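Phosphodiesterase (Pseudomonas aeruginosa, PDB 4G75) is a colicin M-like bacteriocin, a magnesium-binding phosphodiesterase that probably kills competing bacteria by hydrolysing the lipid-linked precursor of peptidoglycan. Local coordinates at residues K169-V172 against K173-P176; T183-M187 against G188-V192; D96-Q99 against F100-D104; G257-R260 against L261-V265; F245-S248 against N249-T252. All blocks are in the same frame, centred on the assembly; numbering follows the deposited sequence.

Contact 1. Residues K169-V172 against K173-P176. With EDO (1,2-ethanediol), chain K.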
loop_
_atom_site.group_PDB
_atom_site.type_symbol
_atom_site.label_atom_id
_atom_site.label_comp_id
_atom_site.label_asym_id
_atom_site.label_seq_id
_atom_site.Cartn_x
_atom_site.Cartn_y
_atom_site.Cartn_z
ATOM N N LYS A 169 -13.950 8.289 -2.858
ATOM C CA LYS A 169 -15.291 8.851 -2.755
ATOM C C LYS A 169 -15.672 9.535 -4.062
ATOM O O LYS A 169 -15.861 10.754 -4.099
ATOM C CB LYS A 169 -15.332 9.887 -1.629
ATOM C CG LYS A 169 -14.884 9.378 -0.267
ATOM C CD LYS A 169 -15.978 8.556 0.396
ATOM C CE LYS A 169 -15.712 8.357 1.885
ATOM N NZ LYS A 169 -14.514 7.511 2.155
ATOM N N PRO A 170 -15.788 8.758 -5.147
ATOM C CA PRO A 170 -16.035 9.392 -6.445
ATOM C C PRO A 170 -17.371 10.123 -6.465
ATOM O O PRO A 170 -18.371 9.636 -5.930
ATOM C CB PRO A 170 -16.055 8.208 -7.425
ATOM C CG PRO A 170 -15.416 7.071 -6.680
ATOM C CD PRO A 170 -15.753 7.291 -5.244
ATOM N N ASN A 171 -17.365 11.304 -7.070
ATOM C CA ASN A 171 -18.562 12.120 -7.200
ATOM C C ASN A 171 -19.053 12.014 -8.637
ATOM O O ASN A 171 -18.570 12.717 -9.523
ATOM C CB ASN A 171 -18.227 13.567 -6.845
ATOM C CG ASN A 171 -19.450 14.456 -6.775
ATOM O OD1 ASN A 171 -20.503 14.121 -7.306
ATOM N ND2 ASN A 171 -19.307 15.606 -6.117
ATOM N N VAL A 172 -19.989 11.105 -8.877
ATOM C CA VAL A 172 -20.439 10.822 -10.237
ATOM C C VAL A 172 -21.065 12.050 -10.896
ATOM O O VAL A 172 -20.823 12.336 -12.073
ATOM C CB VAL A 172 -21.431 9.645 -10.262
ATOM C CG1 VAL A 172 -21.896 9.373 -11.680
ATOM C CG2 VAL A 172 -20.783 8.400 -9.663
ATOM N N LYS A 173 -21.859 12.786 -10.128
ATOM C CA LYS A 173 -22.497 13.988 -10.656
ATOM C C LYS A 173 -21.503 15.021 -11.173
ATOM O O LYS A 173 -21.840 15.837 -12.029
ATOM C CB LYS A 173 -23.420 14.624 -9.609
ATOM C CG LYS A 173 -24.679 13.812 -9.353
ATOM C CD LYS A 173 -25.699 14.603 -8.552
ATOM C CE LYS A 173 -25.245 14.778 -7.119
ATOM N NZ LYS A 173 -25.160 13.479 -6.392
ATOM N N ALA A 174 -20.276 14.984 -10.660
ATOM C CA ALA A 174 -19.271 15.970 -11.041
ATOM C C ALA A 174 -18.394 15.511 -12.211
ATOM O O ALA A 174 -17.593 16.286 -12.734
ATOM C CB ALA A 174 -18.403 16.323 -9.833
HETATM N N MSE A 175 -18.544 14.255 -12.616
HETATM C CA MSE A 175 -17.768 13.731 -13.734
HETATM C C MSE A 175 -18.288 14.302 -15.042
HETATM O O MSE A 175 -19.465 14.170 -15.351
HETATM C CB MSE A 175 -17.861 12.205 -13.784
HETATM C CG MSE A 175 -17.257 11.511 -12.594
HETATM SE SE MSE A 175 -17.563 9.587 -12.716
HETATM C CE MSE A 175 -16.688 9.056 -11.060
ATOM N N PRO A 176 -17.408 14.940 -15.822
ATOM C CA PRO A 176 -17.827 15.451 -17.130
ATOM C C PRO A 176 -18.451 14.375 -18.022
ATOM O O PRO A 176 -19.377 14.683 -18.769
ATOM C CB PRO A 176 -16.514 15.957 -17.730
ATOM C CG PRO A 176 -15.748 16.414 -16.529
ATOM C CD PRO A 176 -16.059 15.403 -15.456
HETATM C C1 EDO K . -15.407 12.735 -9.513
HETATM O O1 EDO K . -14.993 12.543 -8.157
HETATM C C2 EDO K . -14.525 13.781 -10.181
HETATM O O2 EDO K . -13.267 13.186 -10.523
HETATM O O HOH W 1 -22.856 12.220 -7.287
#
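P170 meets M175 end-on: the terminal CE methyl of this selenomethionine reaches P170 CB at 3.8 Å. The reach is possible because the M175 chain runs fully extended beyond CG (chi2 176°), laying selenium and methyl back along the preceding turn. N171 follows, and its backbone and side chain do separate jobs. Its N-H points almost straight at O1 of a bound ethanediol (2.9 Å), probably left by the crystallisation liquor, while its carbonyl O takes the N-H of A174 at 3.1 Å. The amide carbon CG rests 3.7 Å from A174 CB. Its OD1 receives a hydrogen bond from a water that in turn accepts from both K173 N and K173 NZ; two bends at the end of the lysine chain (chi3 -71°, chi4 -65°) curl the ammonium back to that water. V172 comes last: its carbonyl O accepts M175 N at 3.0 Å from above the carbonyl plane, and its buried side chain faces I236, V285 and I287 of the sheet. Two successive bonds from residue i+3 back to i are the mark of a short 3-10 turn, which here delivers the chain to M175, the N-cap of helix 176-184.

Contact 2. Residues T183-M187 against G188-V192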
loop_
_atom_site.group_PDB
_atom_site.type_symbol
_atom_site.label_atom_id
_atom_site.label_comp_id
_atom_site.label_asym_id
_atom_site.label_seq_id
_atom_site.Cartn_x
_atom_site.Cartn_y
_atom_site.Cartn_z
ATOM N N THR A 183 -26.989 14.764 -20.262
ATOM C CA THR A 183 -27.557 15.718 -21.210
ATOM C C THR A 183 -27.844 15.090 -22.570
ATOM O O THR A 183 -28.799 15.472 -23.244
ATOM C CB THR A 183 -26.630 16.937 -21.416
ATOM O OG1 THR A 183 -25.381 16.504 -21.967
ATOM C CG2 THR A 183 -26.376 17.648 -20.097
ATOM N N SER A 184 -27.020 14.126 -22.969
ATOM C CA SER A 184 -27.094 13.575 -24.319
ATOM C C SER A 184 -27.964 12.329 -24.420
ATOM O O SER A 184 -28.225 11.836 -25.518
ATOM C CB SER A 184 -25.693 13.263 -24.848
ATOM O OG SER A 184 -25.157 12.107 -24.223
ATOM N N SER A 185 -28.409 11.809 -23.283
ATOM C CA SER A 185 -29.236 10.608 -23.303
ATOM C C SER A 185 -30.694 10.916 -23.642
ATOM O O SER A 185 -31.197 11.994 -23.336
ATOM C CB SER A 185 -29.139 9.865 -21.975
ATOM O OG SER A 185 -27.843 9.317 -21.801
ATOM N N PRO A 186 -31.375 9.955 -24.279
ATOM C CA PRO A 186 -32.784 10.081 -24.659
ATOM C C PRO A 186 -33.678 10.126 -23.429
ATOM O O PRO A 186 -33.225 9.820 -22.326
ATOM C CB PRO A 186 -33.058 8.787 -25.436
ATOM C CG PRO A 186 -31.723 8.207 -25.747
ATOM C CD PRO A 186 -30.820 8.647 -24.650
HETATM N N MSE A 187 -34.934 10.510 -23.624
HETATM C CA MSE A 187 -35.942 10.416 -22.579
HETATM C C MSE A 187 -36.128 8.940 -22.255
HETATM O O MSE A 187 -35.842 8.083 -23.090
HETATM C CB MSE A 187 -37.253 11.020 -23.083
HETATM C CG MSE A 187 -38.142 11.640 -22.019
HETATM SE SE MSE A 187 -37.360 13.211 -21.159
HETATM C CE MSE A 187 -36.191 13.807 -22.603
ATOM N N GLY A 188 -36.582 8.636 -21.043
ATOM C CA GLY A 188 -36.790 7.253 -20.652
ATOM C C GLY A 188 -35.552 6.579 -20.089
ATOM O O GLY A 188 -34.658 7.241 -19.554
ATOM N N GLN A 189 -35.509 5.256 -20.218
ATOM C CA GLN A 189 -34.457 4.443 -19.618
ATOM C C GLN A 189 -33.311 4.163 -20.585
ATOM O O GLN A 189 -33.534 3.725 -21.714
ATOM C CB GLN A 189 -35.059 3.128 -19.113
ATOM C CG GLN A 189 -34.062 2.098 -18.644
ATOM C CD GLN A 189 -34.737 0.837 -18.136
ATOM O OE1 GLN A 189 -34.226 -0.268 -18.316
ATOM N NE2 GLN A 189 -35.890 0.999 -17.492
ATOM N N THR A 190 -32.085 4.422 -20.133
ATOM C CA THR A 190 -30.873 4.248 -20.937
ATOM C C THR A 190 -29.833 3.429 -20.178
ATOM O O THR A 190 -29.693 3.586 -18.968
ATOM C CB THR A 190 -30.222 5.615 -21.260
ATOM O OG1 THR A 190 -31.094 6.388 -22.096
ATOM C CG2 THR A 190 -28.884 5.425 -21.964
ATOM N N THR A 191 -29.084 2.593 -20.882
ATOM C CA THR A 191 -27.995 1.871 -20.249
ATOM C C THR A 191 -26.754 2.749 -20.280
ATOM O O THR A 191 -26.391 3.296 -21.322
ATOM C CB THR A 191 -27.698 0.543 -20.959
ATOM O OG1 THR A 191 -28.858 -0.296 -20.901
ATOM C CG2 THR A 191 -26.529 -0.164 -20.287
ATOM N N VAL A 192 -26.113 2.883 -19.126
ATOM C CA VAL A 192 -24.950 3.737 -18.987
ATOM C C VAL A 192 -23.743 2.848 -18.739
ATOM O O VAL A 192 -23.809 1.915 -17.944
ATOM C CB VAL A 192 -25.105 4.706 -17.802
ATOM C CG1 VAL A 192 -23.840 5.515 -17.619
ATOM C CG2 VAL A 192 -26.304 5.630 -18.017
HETATM O O HOH W 2 -32.225 8.148 -20.513
HETATM O O HOH W 3 -35.238 5.629 -23.531
#
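P186 and T190 meet at about a right angle: in one of the two conformers of T190, the one described here, its OG1 stands 3.4 Å from the ring carbon CD of P186. S185 joins on the same neighbour, its CB lying 4.0 Å from T190 OG1 and its OG equally far from T190 CG2. In that conformer these are plain van der Waals contacts. The hydroxyl of S185 is turned beside its own backbone N (chi1 -68°) and is bonded to V181 O in the preceding helix, so its polar end belongs to the helix while its flank meets the strand.

Water supplies the polar link, since no direct hydrogen bond joins the two segments. One water donates to P186 O at 2.7 Å and to G188 O at 2.8 Å, and in the conformer described here it accepts from T190 OG1. A second water spans M187 O, 2.6 Å away, and Q189 O at 3.1 Å. Each water thus links carbonyls from the two sides of the bend.

Backbone shape and pairing complete the account. G188 turns the chain with a positive phi of 87°, a backbone shape that glycine adopts readily. From G188 on, the strand pairs with strand 213-224: G188 with K224, T190 with L222, V192 with G220. The whole is a water-bridged helix-to-strand connection, carrying the chain from helix 176-184 into strand 188-199 of the mixed, largely antiparallel sheet.

Contact 3. Residues D96-Q99 against F100-D104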
loop_
_atom_site.group_PDB
_atom_site.type_symbol
_atom_site.label_atom_id
_atom_site.label_comp_id
_atom_site.label_asym_id
_atom_site.label_seq_id
_atom_site.Cartn_x
_atom_site.Cartn_y
_atom_site.Cartn_z
ATOM N N ASP A 96 0.806 -6.238 6.786
ATOM C CA ASP A 96 -0.360 -5.748 6.072
ATOM C C ASP A 96 -1.435 -6.824 6.006
ATOM O O ASP A 96 -2.629 -6.551 6.226
ATOM C CB ASP A 96 -0.003 -5.287 4.661
ATOM C CG ASP A 96 -1.149 -4.543 4.005
ATOM O OD1 ASP A 96 -1.379 -3.377 4.391
ATOM O OD2 ASP A 96 -1.824 -5.130 3.133
ATOM N N TYR A 97 -1.012 -8.044 5.699
ATOM C CA TYR A 97 -1.947 -9.150 5.552
ATOM C C TYR A 97 -2.576 -9.527 6.889
ATOM O O TYR A 97 -3.724 -9.973 6.939
ATOM C CB TYR A 97 -1.277 -10.367 4.917
ATOM C CG TYR A 97 -2.285 -11.403 4.487
ATOM C CD1 TYR A 97 -3.168 -11.140 3.451
ATOM C CD2 TYR A 97 -2.375 -12.632 5.137
ATOM C CE1 TYR A 97 -4.113 -12.074 3.056
ATOM C CE2 TYR A 97 -3.319 -13.579 4.746
ATOM C CZ TYR A 97 -4.183 -13.288 3.703
ATOM O OH TYR A 97 -5.129 -14.210 3.309
ATOM N N ASN A 98 -1.835 -9.341 7.977
ATOM C CA ASN A 98 -2.408 -9.582 9.300
ATOM C C ASN A 98 -3.572 -8.637 9.570
ATOM O O ASN A 98 -4.589 -9.023 10.158
ATOM C CB ASN A 98 -1.345 -9.447 10.395
ATOM C CG ASN A 98 -0.369 -10.612 10.390
ATOM O OD1 ASN A 98 -0.645 -11.656 9.797
ATOM N ND2 ASN A 98 0.767 -10.445 11.051
ATOM N N GLN A 99 -3.430 -7.392 9.134
ATOM C CA GLN A 99 -4.528 -6.446 9.271
ATOM C C GLN A 99 -5.740 -6.862 8.453
ATOM O O GLN A 99 -6.866 -6.804 8.944
ATOM C CB GLN A 99 -4.099 -5.034 8.882
ATOM C CG GLN A 99 -3.213 -4.373 9.918
ATOM C CD GLN A 99 -3.407 -2.883 9.972
ATOM O OE1 GLN A 99 -2.923 -2.142 9.107
ATOM N NE2 GLN A 99 -4.128 -2.424 10.990
ATOM N N PHE A 100 -5.516 -7.278 7.208
ATOM C CA PHE A 100 -6.635 -7.623 6.330
ATOM C C PHE A 100 -7.326 -8.919 6.738
ATOM O O PHE A 100 -8.553 -8.980 6.849
ATOM C CB PHE A 100 -6.194 -7.749 4.861
ATOM C CG PHE A 100 -7.261 -8.331 3.969
ATOM C CD1 PHE A 100 -8.321 -7.551 3.545
ATOM C CD2 PHE A 100 -7.228 -9.669 3.591
ATOM C CE1 PHE A 100 -9.314 -8.081 2.738
ATOM C CE2 PHE A 100 -8.224 -10.207 2.789
ATOM C CZ PHE A 100 -9.267 -9.408 2.360
ATOM N N SER A 101 -6.529 -9.954 6.958
ATOM C CA SER A 101 -7.052 -11.295 7.197
ATOM C C SER A 101 -7.537 -11.499 8.627
ATOM O O SER A 101 -8.546 -12.159 8.861
ATOM C CB SER A 101 -5.984 -12.335 6.864
ATOM O OG SER A 101 -6.351 -13.612 7.348
ATOM N N LEU A 102 -6.807 -10.940 9.585
ATOM C CA LEU A 102 -7.119 -11.174 10.990
ATOM C C LEU A 102 -7.764 -9.987 11.691
ATOM O O LEU A 102 -8.243 -10.119 12.813
ATOM C CB LEU A 102 -5.853 -11.580 11.752
ATOM C CG LEU A 102 -5.016 -12.741 11.215
ATOM C CD1 LEU A 102 -3.771 -12.934 12.076
ATOM C CD2 LEU A 102 -5.842 -14.021 11.149
ATOM N N GLY A 103 -7.770 -8.826 11.043
ATOM C CA GLY A 103 -8.258 -7.615 11.678
ATOM C C GLY A 103 -7.381 -7.136 12.824
ATOM O O GLY A 103 -7.854 -6.447 13.735
ATOM N N ASP A 104 -6.107 -7.505 12.789
ATOM C CA ASP A 104 -5.146 -7.023 13.777
ATOM C C ASP A 104 -5.034 -5.501 13.757
ATOM O O ASP A 104 -5.029 -4.888 12.691
ATOM C CB ASP A 104 -3.755 -7.579 13.473
ATOM C CG ASP A 104 -3.560 -8.998 13.963
ATOM O OD1 ASP A 104 -4.379 -9.475 14.782
ATOM O OD2 ASP A 104 -2.564 -9.622 13.537
HETATM O O HOH W 4 -7.932 -14.237 4.957
#
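F100 and Y97 touch near the C-terminus of helix 81-102, which widens into a pi-type turn at 100-102 before G103 leaves helical angles with positive phi. F100 N bonds to D96 O in regular alpha-helical fashion, and its ring carbon CD2 lies 4.0 Å from CE1 of Y97, the two side chains slanting past each other. S101 N bonds to Y97 O at 2.8 Å, while S101 CB makes a CH-pi contact over one face of the tyrosine ring, 3.9 Å from the centroid and displaced toward the rim. The tyrosine reaches it because its CG stands opposite its own backbone N (chi1 -168°), which swings the ring down the helix.

L102 N bonds to N98 O at 3.0 Å, from well above the carbonyl plane, and the two side chains run alongside each other. At G103 the helix is breaking: its N-H makes a weak bond to Q99 O, and its CA comes within 3.2 Å of that same oxygen in a C-H...O contact. D104 then folds back on the turn. Its N-H gives N98 O a weak second bond of 3.4 Å, and its OD2 packs 3.4 Å from N98 CB. The charge of that carboxylate is answered by R112 in helix 106-113, and the amide of N98 is engaged at A109 O and Q94, so their closeness is one of packing. The bond that closes the turn runs from NE2 of Q99, which also bonds to D4 OD2, to the carbonyl O of D104: 3.1 Å, in the carbonyl plane and only 1° out of the glutamine amide plane.

Contact 4. Residues G257-R260 against L261-V265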
loop_
_atom_site.group_PDB
_atom_site.type_symbol
_atom_site.label_atom_id
_atom_site.label_comp_id
_atom_site.label_asym_id
_atom_site.label_seq_id
_atom_site.Cartn_x
_atom_site.Cartn_y
_atom_site.Cartn_z
ATOM N N GLY A 257 14.489 10.137 -3.501
ATOM C CA GLY A 257 15.113 8.960 -2.927
ATOM C C GLY A 257 14.467 7.683 -3.426
ATOM O O GLY A 257 15.155 6.729 -3.773
HETATM N N MSE A 258 13.139 7.667 -3.465
HETATM C CA MSE A 258 12.415 6.476 -3.899
HETATM C C MSE A 258 12.651 6.198 -5.381
HETATM O O MSE A 258 12.761 5.049 -5.785
HETATM C CB MSE A 258 10.911 6.603 -3.595
HETATM C CG MSE A 258 10.577 6.644 -2.096
HETATM SE SE MSE A 258 11.167 5.029 -1.170
HETATM C CE MSE A 258 9.858 3.775 -1.922
ATOM N N THR A 259 12.734 7.254 -6.186
ATOM C CA THR A 259 13.043 7.100 -7.607
ATOM C C THR A 259 14.418 6.454 -7.794
ATOM O O THR A 259 14.585 5.560 -8.627
ATOM C CB THR A 259 12.985 8.450 -8.343
ATOM O OG1 THR A 259 11.715 9.064 -8.096
ATOM C CG2 THR A 259 13.164 8.265 -9.843
ATOM N N ARG A 260 15.397 6.902 -7.011
ATOM C CA ARG A 260 16.732 6.323 -7.081
ATOM C C ARG A 260 16.703 4.869 -6.629
ATOM O O ARG A 260 17.273 3.998 -7.285
ATOM C CB ARG A 260 17.735 7.129 -6.254
ATOM C CG ARG A 260 19.174 6.673 -6.457
ATOM C CD ARG A 260 20.161 7.532 -5.676
ATOM N NE ARG A 260 21.510 6.983 -5.758
ATOM C CZ ARG A 260 22.596 7.591 -5.293
ATOM N NH1 ARG A 260 22.494 8.778 -4.712
ATOM N NH2 ARG A 260 23.785 7.008 -5.413
ATOM N N LEU A 261 16.020 4.607 -5.514
ATOM C CA LEU A 261 15.861 3.239 -5.035
ATOM C C LEU A 261 15.274 2.333 -6.121
ATOM O O LEU A 261 15.748 1.217 -6.344
ATOM C CB LEU A 261 14.975 3.209 -3.783
ATOM C CG LEU A 261 14.618 1.825 -3.238
ATOM C CD1 LEU A 261 15.874 1.047 -2.888
ATOM C CD2 LEU A 261 13.707 1.939 -2.023
ATOM N N GLY A 262 14.233 2.815 -6.796
ATOM C CA GLY A 262 13.580 2.029 -7.826
ATOM C C GLY A 262 14.503 1.670 -8.970
ATOM O O GLY A 262 14.356 0.619 -9.598
ATOM N N ARG A 263 15.455 2.551 -9.249
ATOM C CA ARG A 263 16.399 2.325 -10.339
ATOM C C ARG A 263 17.528 1.375 -9.954
ATOM O O ARG A 263 18.199 0.821 -10.819
ATOM C CB ARG A 263 16.968 3.658 -10.830
ATOM C CG ARG A 263 15.976 4.463 -11.636
ATOM C CD ARG A 263 16.349 5.932 -11.727
ATOM N NE ARG A 263 15.319 6.684 -12.441
ATOM C CZ ARG A 263 15.316 8.005 -12.575
ATOM N NH1 ARG A 263 16.295 8.725 -12.048
ATOM N NH2 ARG A 263 14.335 8.602 -13.239
ATOM N N GLU A 264 17.727 1.173 -8.656
ATOM C CA GLU A 264 18.853 0.378 -8.186
ATOM C C GLU A 264 18.446 -0.955 -7.569
ATOM O O GLU A 264 19.236 -1.890 -7.529
ATOM C CB GLU A 264 19.655 1.163 -7.153
ATOM C CG GLU A 264 20.140 2.511 -7.629
ATOM C CD GLU A 264 21.010 3.196 -6.598
ATOM O OE1 GLU A 264 21.173 2.634 -5.492
ATOM O OE2 GLU A 264 21.532 4.292 -6.896
ATOM N N VAL A 265 17.220 -1.038 -7.073
ATOM C CA VAL A 265 16.835 -2.178 -6.248
ATOM C C VAL A 265 16.938 -3.526 -6.972
ATOM O O VAL A 265 17.224 -4.555 -6.352
ATOM C CB VAL A 265 15.428 -1.975 -5.638
ATOM C CG1 VAL A 265 14.352 -2.172 -6.698
ATOM C CG2 VAL A 265 15.222 -2.903 -4.451
HETATM O O HOH W 5 24.310 4.340 -6.557
#
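R260 and E264 cross with their guanidinium and carboxylate planes 78° apart, nearly perpendicular. The carboxylate oxygen OE2 lies at the edge of the guanidinium, in its plane, and takes the NE hydrogen in a nearly straight salt bridge of 2.9 Å; seen from the glutamate, the same donor comes from above the carboxylate plane. A fully extended arginine chain makes this possible, bringing NE alongside the next turn. A water bridges R260 NH2 to that OE2, while OE1 is held by the indole N-H groups of W62 and W68, the latter indole also making a cation-pi contact with R260.

T259 and R263 run side by side instead. CG2 of T259 sits 3.5 Å above the centre of one face of the R263 guanidinium, a methyl against a flat cation, while its OG1 turns back to A255 O. The selenium of M258 lies 4.1 Å from CD2 of L261, both side chains pointing the same way and both touching L59 of helix 55-65. In the backbone, L261 N bonds to G257 O and G262 N to M258 O, each at 2.9 Å. Helix 255-264 is amphipathic in broad outline, and the i to i+4 salt bridge R260-E264 is a characteristic feature of such alpha-helices.

Contact 5. Residues F245-S248 against N249-T252. With EDO (1,2-ethanediol), chain D; EDO (1,2-ethanediol), chain F.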
loop_
_atom_site.group_PDB
_atom_site.type_symbol
_atom_site.label_atom_id
_atom_site.label_comp_id
_atom_site.label_asym_id
_atom_site.label_seq_id
_atom_site.Cartn_x
_atom_site.Cartn_y
_atom_site.Cartn_z
ATOM N N PHE A 245 6.002 0.419 -9.908
ATOM C CA PHE A 245 6.726 1.402 -9.103
ATOM C C PHE A 245 6.790 2.752 -9.814
ATOM O O PHE A 245 7.845 3.372 -9.920
ATOM C CB PHE A 245 8.123 0.890 -8.737
ATOM C CG PHE A 245 8.722 1.574 -7.533
ATOM C CD1 PHE A 245 8.055 1.579 -6.316
ATOM C CD2 PHE A 245 9.946 2.220 -7.622
ATOM C CE1 PHE A 245 8.598 2.213 -5.209
ATOM C CE2 PHE A 245 10.492 2.852 -6.521
ATOM C CZ PHE A 245 9.825 2.847 -5.314
ATOM N N ASN A 246 5.632 3.183 -10.299
ATOM C CA ASN A 246 5.462 4.441 -11.014
ATOM C C ASN A 246 5.837 5.631 -10.139
ATOM O O ASN A 246 5.257 5.821 -9.073
ATOM C CB ASN A 246 3.999 4.549 -11.448
ATOM C CG ASN A 246 3.746 5.671 -12.444
ATOM O OD1 ASN A 246 4.482 6.652 -12.507
ATOM N ND2 ASN A 246 2.681 5.527 -13.223
ATOM N N PRO A 247 6.807 6.446 -10.586
ATOM C CA PRO A 247 7.250 7.587 -9.776
ATOM C C PRO A 247 6.155 8.638 -9.593
ATOM O O PRO A 247 6.250 9.474 -8.694
ATOM C CB PRO A 247 8.423 8.168 -10.582
ATOM C CG PRO A 247 8.812 7.093 -11.551
ATOM C CD PRO A 247 7.556 6.337 -11.848
ATOM N N SER A 248 5.130 8.599 -10.441
ATOM C CA SER A 248 3.997 9.512 -10.307
ATOM C C SER A 248 3.318 9.330 -8.950
ATOM O O SER A 248 2.678 10.250 -8.427
ATOM C CB SER A 248 2.981 9.280 -11.432
ATOM O OG SER A 248 1.817 10.064 -11.236
ATOM N N ASN A 249 3.465 8.136 -8.381
ATOM C CA ASN A 249 2.783 7.799 -7.133
ATOM C C ASN A 249 3.584 8.086 -5.871
ATOM O O ASN A 249 3.066 7.910 -4.772
ATOM C CB ASN A 249 2.372 6.319 -7.116
ATOM C CG ASN A 249 1.528 5.934 -8.309
ATOM O OD1 ASN A 249 0.897 6.783 -8.938
ATOM N ND2 ASN A 249 1.511 4.646 -8.623
ATOM N N HIS A 250 4.834 8.521 -6.018
ATOM C CA HIS A 250 5.678 8.797 -4.852
ATOM C C HIS A 250 5.193 10.018 -4.086
ATOM O O HIS A 250 4.820 11.036 -4.683
ATOM C CB HIS A 250 7.140 9.051 -5.258
ATOM C CG HIS A 250 7.802 7.897 -5.946
ATOM N ND1 HIS A 250 7.515 6.583 -5.649
ATOM C CD2 HIS A 250 8.775 7.865 -6.890
ATOM C CE1 HIS A 250 8.262 5.790 -6.397
ATOM N NE2 HIS A 250 9.034 6.543 -7.160
ATOM N N ARG A 251 5.217 9.930 -2.761
ATOM C CA ARG A 251 4.967 11.105 -1.941
ATOM C C ARG A 251 6.134 12.081 -2.129
ATOM O O ARG A 251 7.283 11.669 -2.307
ATOM C CB ARG A 251 4.726 10.718 -0.481
ATOM C CG ARG A 251 3.404 9.975 -0.294
ATOM C CD ARG A 251 2.971 9.897 1.161
ATOM N NE ARG A 251 3.828 9.022 1.960
ATOM C CZ ARG A 251 3.602 8.725 3.235
ATOM N NH1 ARG A 251 2.547 9.233 3.860
ATOM N NH2 ARG A 251 4.429 7.922 3.892
ATOM N N THR A 252 5.829 13.372 -2.116
ATOM C CA THR A 252 6.776 14.414 -2.509
ATOM C C THR A 252 8.082 14.412 -1.721
ATOM O O THR A 252 9.175 14.496 -2.289
ATOM C CB THR A 252 6.131 15.808 -2.366
ATOM O OG1 THR A 252 4.866 15.814 -3.035
ATOM C CG2 THR A 252 7.029 16.878 -2.964
HETATM C C1 EDO D . 5.248 4.735 -6.079
HETATM O O1 EDO D . 5.155 3.508 -6.811
HETATM C C2 EDO D . 4.418 4.649 -4.807
HETATM O O2 EDO D . 4.938 3.632 -3.945
HETATM C C1 EDO F . 1.408 10.787 -3.874
HETATM O O1 EDO F . 0.885 9.454 -3.877
HETATM C C2 EDO F . 1.458 11.328 -5.303
HETATM O O2 EDO F . 0.118 11.518 -5.783
HETATM O O HOH W 6 10.174 5.219 -9.307
HETATM O O HOH W 7 -0.421 9.269 -9.358
#
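F245 and H250 meet with their ring planes 59° apart, neither stacked nor edge-to-face. H250 CE1 stands 3.5 Å above one face of the phenylalanine, shifted toward its rim. One face of the imidazole in turn carries CA of P247, which makes a CH-pi contact 3.6 Å from the centroid, with N246 O more distant over the same face. At the ring's rim NE2 is 2.8 Å from a water that donates to F245 O.

The backbone here makes a 3-10 turn. N246 O accepts N249 N at 3.0 Å, P247 O accepts H250 N at 3.2 Å, and N246 OD1 takes S248 N at 2.9 Å, which defines an Asx turn. Two ethanediols, probably from the crystallisation liquor, bond to carbonyls here, one weakly to N246 O and the other to N249 O at 2.8 Å.

P247 CA over one face, the phenylalanine beside it and a water at NE2 would restrict the turning of the H250 ring, while the backbone bond to P247 O fixes where the ring is attached. The nearest N249 side-chain atom is about 5 Å from the magnesium, whose protein ligands are V211, E213 and D241, so the turn lies beside the metal site.

How the contacts relate
Along the chain the order is contact 3, contact 1, contact 2, contact 5, contact 4. Contacts 1 and 2 bracket helix 176-184, their centres 18 Å apart; contact 1 packs on the sheet at one end of the elongated molecule, and contact 2 enters it at strand 188-199. Contacts 4 and 5 lie 11 Å apart between centres and touch directly: the F245 and H250 rings pack on M258, T259 and G262. Contact 3 lies across the chain's centre from both, and its centre is 25 Å from that of contact 5. Contacts 1 and 2 thus lead into and out of one helix beside the sheet, while contacts 4 and 5 place the loop near the magnesium directly against helix 255-264.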